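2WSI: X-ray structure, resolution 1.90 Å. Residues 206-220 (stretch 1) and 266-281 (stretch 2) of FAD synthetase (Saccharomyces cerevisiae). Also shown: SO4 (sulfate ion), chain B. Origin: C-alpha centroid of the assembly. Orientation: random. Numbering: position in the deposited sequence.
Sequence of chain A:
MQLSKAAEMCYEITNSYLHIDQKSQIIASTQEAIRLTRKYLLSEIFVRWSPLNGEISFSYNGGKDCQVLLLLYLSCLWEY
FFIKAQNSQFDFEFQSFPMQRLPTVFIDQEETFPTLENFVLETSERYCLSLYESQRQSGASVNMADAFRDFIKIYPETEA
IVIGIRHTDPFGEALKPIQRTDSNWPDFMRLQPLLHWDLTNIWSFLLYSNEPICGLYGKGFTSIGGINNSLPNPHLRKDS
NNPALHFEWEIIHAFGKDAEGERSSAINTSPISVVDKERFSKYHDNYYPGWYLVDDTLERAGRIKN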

# COMPACT_ATOMS: atom_id res chain seq x y z
N LEU A 206 2.58 1.78 -8.74
CA LEU A 206 2.58 2.95 -7.85
C LEU A 206 3.19 4.17 -8.56
O LEU A 206 2.69 5.27 -8.44
CB LEU A 206 3.30 2.61 -6.54
CG LEU A 206 3.23 3.66 -5.42
CD1 LEU A 206 1.76 4.01 -5.13
CD2 LEU A 206 3.95 3.15 -4.19
N LEU A 207 4.23 3.97 -9.38
CA LEU A 207 4.81 5.07 -10.14
C LEU A 207 3.87 5.52 -11.24
O LEU A 207 3.69 6.72 -11.44
CB LEU A 207 6.16 4.66 -10.76
CG LEU A 207 7.30 4.54 -9.75
CD1 LEU A 207 8.57 3.92 -10.40
CD2 LEU A 207 7.60 5.90 -9.10
N TYR A 208 3.28 4.57 -11.97
CA TYR A 208 2.25 4.95 -12.94
C TYR A 208 1.09 5.78 -12.36
O TYR A 208 0.55 6.66 -13.05
CB TYR A 208 1.64 3.74 -13.64
CG TYR A 208 0.65 4.18 -14.73
CD1 TYR A 208 1.12 4.66 -15.95
CD2 TYR A 208 -0.73 4.14 -14.52
CE1 TYR A 208 0.24 5.08 -16.96
CE2 TYR A 208 -1.63 4.57 -15.53
CZ TYR A 208 -1.12 5.03 -16.75
OH TYR A 208 -1.93 5.45 -17.77
N SER A 209 0.72 5.52 -11.11
CA SER A 209 -0.47 6.18 -10.53
C SER A 209 -0.26 7.68 -10.38
O SER A 209 -1.24 8.45 -10.30
CB SER A 209 -0.85 5.61 -9.15
OG SER A 209 0.08 6.00 -8.15
N ASN A 210 1.01 8.05 -10.26
CA ASN A 210 1.43 9.42 -9.95
C ASN A 210 0.96 9.89 -8.59
O ASN A 210 1.10 11.06 -8.27
CB ASN A 210 0.95 10.44 -11.00
CG ASN A 210 1.84 11.69 -11.04
OD1 ASN A 210 3.04 11.62 -10.79
ND2 ASN A 210 1.23 12.84 -11.32
N GLU A 211 0.43 8.98 -7.78
CA GLU A 211 0.03 9.32 -6.40
C GLU A 211 1.27 9.61 -5.54
O GLU A 211 2.36 9.12 -5.82
CB GLU A 211 -0.80 8.18 -5.79
CG GLU A 211 -2.21 8.10 -6.38
CD GLU A 211 -3.04 9.31 -5.93
OE1 GLU A 211 -3.38 9.39 -4.73
OE2 GLU A 211 -3.32 10.19 -6.76
N PRO A 212 1.11 10.41 -4.48
CA PRO A 212 2.27 10.71 -3.65
C PRO A 212 2.69 9.46 -2.89
O PRO A 212 1.84 8.72 -2.45
CB PRO A 212 1.75 11.78 -2.68
CG PRO A 212 0.24 11.57 -2.63
CD PRO A 212 -0.16 10.95 -3.92
N ILE A 213 3.97 9.23 -2.75
CA ILE A 213 4.44 8.04 -2.05
C ILE A 213 5.40 8.45 -0.93
O ILE A 213 6.02 9.51 -0.99
CB ILE A 213 5.15 7.06 -3.00
CG1 ILE A 213 6.50 7.61 -3.46
CG2 ILE A 213 4.29 6.76 -4.21
CD1 ILE A 213 7.32 6.58 -4.22
N CYS A 214 5.52 7.61 0.08
CA CYS A 214 6.27 7.98 1.25
C CYS A 214 7.67 8.43 0.83
O CYS A 214 8.35 7.73 0.09
CB CYS A 214 6.37 6.81 2.23
SG CYS A 214 7.21 7.35 3.76
N GLY A 215 8.11 9.58 1.31
CA GLY A 215 9.39 10.13 0.88
C GLY A 215 10.57 9.25 1.26
O GLY A 215 11.61 9.34 0.63
N LEU A 216 10.42 8.39 2.27
CA LEU A 216 11.52 7.47 2.60
C LEU A 216 11.99 6.65 1.38
O LEU A 216 13.18 6.35 1.25
CB LEU A 216 11.13 6.52 3.73
CG LEU A 216 10.68 7.20 5.03
CD1 LEU A 216 10.40 6.15 6.10
CD2 LEU A 216 11.72 8.21 5.53
N TYR A 217 11.06 6.27 0.49
CA TYR A 217 11.47 5.49 -0.70
C TYR A 217 12.42 6.31 -1.59
O TYR A 217 13.33 5.77 -2.22
CB TYR A 217 10.23 5.01 -1.49
CG TYR A 217 9.37 4.08 -0.67
CD1 TYR A 217 9.89 2.88 -0.16
CD2 TYR A 217 8.04 4.40 -0.38
CE1 TYR A 217 9.08 2.03 0.61
CE2 TYR A 217 7.23 3.56 0.41
CZ TYR A 217 7.75 2.38 0.88
OH TYR A 217 6.95 1.57 1.68
N GLY A 218 12.19 7.62 -1.66
CA GLY A 218 13.09 8.49 -2.40
C GLY A 218 14.51 8.48 -1.85
O GLY A 218 15.45 8.79 -2.57
N LYS A 219 14.68 8.13 -0.58
CA LYS A 219 16.01 8.09 0.04
C LYS A 219 16.69 6.70 0.02
O LYS A 219 17.75 6.50 0.64
CB LYS A 219 15.94 8.57 1.49
CG LYS A 219 15.43 10.02 1.65
CD LYS A 219 16.27 11.03 0.86
CE LYS A 219 17.60 11.31 1.54
NZ LYS A 219 18.19 12.64 1.15
N GLY A 220 16.09 5.75 -0.68
CA GLY A 220 16.71 4.43 -0.79
C GLY A 220 16.09 3.33 0.04
O GLY A 220 16.53 2.19 -0.04
N ALA A 266 9.40 13.78 -12.92
CA ALA A 266 9.29 14.01 -11.49
C ALA A 266 8.52 12.86 -10.83
O ALA A 266 7.60 12.28 -11.42
CB ALA A 266 8.60 15.33 -11.21
N ILE A 267 8.91 12.52 -9.62
CA ILE A 267 8.24 11.46 -8.89
C ILE A 267 7.69 12.10 -7.64
O ILE A 267 8.38 12.83 -6.95
CB ILE A 267 9.17 10.29 -8.60
CG1 ILE A 267 9.61 9.66 -9.93
CG2 ILE A 267 8.48 9.24 -7.76
CD1 ILE A 267 10.95 8.99 -9.87
N ASN A 268 6.41 11.88 -7.42
CA ASN A 268 5.66 12.49 -6.36
C ASN A 268 6.00 11.95 -4.97
O ASN A 268 5.21 11.22 -4.39
CB ASN A 268 4.18 12.26 -6.66
CG ASN A 268 3.28 13.13 -5.82
OD1 ASN A 268 3.76 13.96 -5.05
ND2 ASN A 268 1.97 12.96 -5.97
N THR A 269 7.16 12.30 -4.42
CA THR A 269 7.53 11.84 -3.07
C THR A 269 7.10 12.82 -1.98
O THR A 269 7.20 14.03 -2.16
CB THR A 269 9.04 11.61 -2.94
OG1 THR A 269 9.75 12.72 -3.51
CG2 THR A 269 9.44 10.31 -3.65
N SER A 270 6.66 12.30 -0.85
CA SER A 270 6.22 13.13 0.28
C SER A 270 7.44 13.72 0.99
O SER A 270 8.54 13.18 0.89
CB SER A 270 5.36 12.33 1.26
OG SER A 270 6.15 11.45 2.08
N PRO A 271 7.24 14.82 1.73
CA PRO A 271 8.34 15.52 2.41
C PRO A 271 8.97 14.73 3.56
O PRO A 271 8.27 14.09 4.33
CB PRO A 271 7.67 16.80 2.96
CG PRO A 271 6.38 16.95 2.24
CD PRO A 271 5.99 15.61 1.66
N ILE A 272 10.29 14.77 3.67
CA ILE A 272 11.01 14.16 4.79
C ILE A 272 10.98 15.09 5.99
O ILE A 272 11.26 16.27 5.86
CB ILE A 272 12.51 13.97 4.47
CG1 ILE A 272 12.70 13.27 3.12
CG2 ILE A 272 13.18 13.15 5.57
CD1 ILE A 272 11.92 12.01 2.98
N SER A 273 10.64 14.56 7.15
CA SER A 273 10.54 15.40 8.35
C SER A 273 11.96 15.85 8.71
O SER A 273 12.92 15.13 8.41
CB SER A 273 9.91 14.61 9.49
OG SER A 273 9.98 15.34 10.71
N VAL A 274 12.10 17.02 9.33
CA VAL A 274 13.45 17.49 9.64
C VAL A 274 14.15 16.47 10.52
O VAL A 274 15.30 16.11 10.24
CB VAL A 274 13.51 18.93 10.26
CG1 VAL A 274 12.92 19.95 9.29
CG2 VAL A 274 12.80 19.01 11.59
N VAL A 275 13.47 15.94 11.53
CA VAL A 275 14.12 14.94 12.38
C VAL A 275 14.68 13.79 11.53
O VAL A 275 15.80 13.33 11.75
CB VAL A 275 13.20 14.41 13.51
CG1 VAL A 275 12.03 13.66 12.97
CG2 VAL A 275 13.98 13.52 14.45
N ASP A 276 13.93 13.33 10.53
CA ASP A 276 14.43 12.23 9.72
C ASP A 276 15.59 12.66 8.83
O ASP A 276 16.49 11.87 8.53
CB ASP A 276 13.31 11.61 8.88
CG ASP A 276 12.42 10.75 9.69
OD1 ASP A 276 12.89 10.23 10.73
OD2 ASP A 276 11.24 10.57 9.31
N LYS A 277 15.57 13.92 8.40
CA LYS A 277 16.67 14.46 7.61
C LYS A 277 17.99 14.42 8.41
O LYS A 277 19.05 14.14 7.84
CB LYS A 277 16.35 15.88 7.16
CG LYS A 277 15.29 15.99 6.06
CD LYS A 277 15.24 17.42 5.49
CE LYS A 277 14.00 17.66 4.62
NZ LYS A 277 13.69 19.12 4.50
N GLU A 278 17.91 14.68 9.71
CA GLU A 278 19.08 14.61 10.59
C GLU A 278 19.56 13.18 10.64
O GLU A 278 20.73 12.88 10.41
CB GLU A 278 18.72 15.09 12.01
CG GLU A 278 19.59 14.48 13.14
CD GLU A 278 19.12 13.08 13.62
OE1 GLU A 278 17.91 12.87 13.89
OE2 GLU A 278 20.00 12.18 13.77
N ARG A 279 18.61 12.30 10.94
CA ARG A 279 18.84 10.88 11.11
C ARG A 279 19.47 10.26 9.86
O ARG A 279 20.25 9.32 9.95
CB ARG A 279 17.50 10.23 11.45
CG ARG A 279 17.41 8.74 11.43
CD ARG A 279 15.98 8.31 11.79
NE ARG A 279 15.74 8.30 13.23
CZ ARG A 279 14.83 9.02 13.88
NH1 ARG A 279 14.00 9.85 13.24
NH2 ARG A 279 14.73 8.89 15.19
N PHE A 280 19.16 10.83 8.70
CA PHE A 280 19.66 10.31 7.44
C PHE A 280 20.88 11.05 6.91
O PHE A 280 21.39 10.72 5.84
CB PHE A 280 18.58 10.37 6.36
CG PHE A 280 17.32 9.61 6.70
CD1 PHE A 280 17.35 8.53 7.55
CD2 PHE A 280 16.12 9.97 6.11
CE1 PHE A 280 16.19 7.83 7.84
CE2 PHE A 280 14.96 9.29 6.39
CZ PHE A 280 14.99 8.21 7.26
N SER A 281 21.36 12.08 7.63
CA SER A 281 22.52 12.81 7.14
C SER A 281 23.73 11.88 7.06
O SER A 281 24.52 11.98 6.13
CB SER A 281 22.83 14.04 8.02
OG SER A 281 23.44 13.68 9.25
S SO4 B . 6.84 -1.68 2.83
O1 SO4 B . 7.27 -2.29 4.08
O2 SO4 B . 5.59 -0.97 3.07
O3 SO4 B . 7.88 -0.74 2.40
O4 SO4 B . 6.55 -2.72 1.84
O HOH W 1 5.04 9.98 -9.02
O HOH W 2 5.18 13.45 -10.21

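How do the two backbones meet? Stretch 1 leaves its helix at N210, where a positive phi turns the chain, and runs extended through P212 and I213 beside T269 and S270, just after a tight turn at N268. I213 and T269 form a single beta bridge. I213 N donates to N268 O at 2.9 Å, and S270 N donates to I213 O, also at 2.9 Å, so both polar backbone atoms of I213 are satisfied by the residues flanking T269. Around this bridge lie close CA-H...O contacts, from P212 CA to N268 O (3.1 Å) and from G215 CA to S270 O (3.2 Å).

Which side chains extend this pairing? N268 points toward stretch 1, and its ND2 donates to N210 O at 3.1 Å in a nearly straight hydrogen bond. An amide suits the place because it offers a donor to a backbone carbonyl just past the helix. At the other end of the bridge, S270 OG accepts from G215 N at 2.8 Å, its p rotamer placing the hydroxyl where the chain turns into a weakly bonded helix. C214 caps that helix: its SG accepts a weak bond from L216 N at 3.7 Å. Water adds to the seam near N210, whose OD1 accepts from one water that in turn accepts from N268 N, and from a second that donates weakly to A266 O.

Why is there glycine at 215? The backbones approach so closely here that G215 CA and S270 CA are 4.4 Å apart. A CB on G215 would point toward stretch 2 and lie 2.0 Å from S270 O and 2.8 Å from I272 CD1, clashing with both. With no side chain in the way, I272 CD1 can settle 3.5 Å from G215 C. The end of I272 comes nearer than its CA-to-CB direction suggests.

What fills the apolar parts of the contact? L207 and L216 both set out sideways but bring their ends closer to stretch 2. L207 CD2 packs 3.7 Å from I267 CG2, while L216 CD2 reaches 3.5 Å from F280 CE2, meeting the buried ring at its edge, near its plane. Leucine suits both places, since its branched end offers methyl groups to apolar neighbours. F280 points toward stretch 1, and S273 is the N-cap of the helix that follows it. The side chains of the bridged pair also meet, with I213 CG1 4.0 Å from T269 CG2. Altogether the two stretches bury 676 Å², counting both sides.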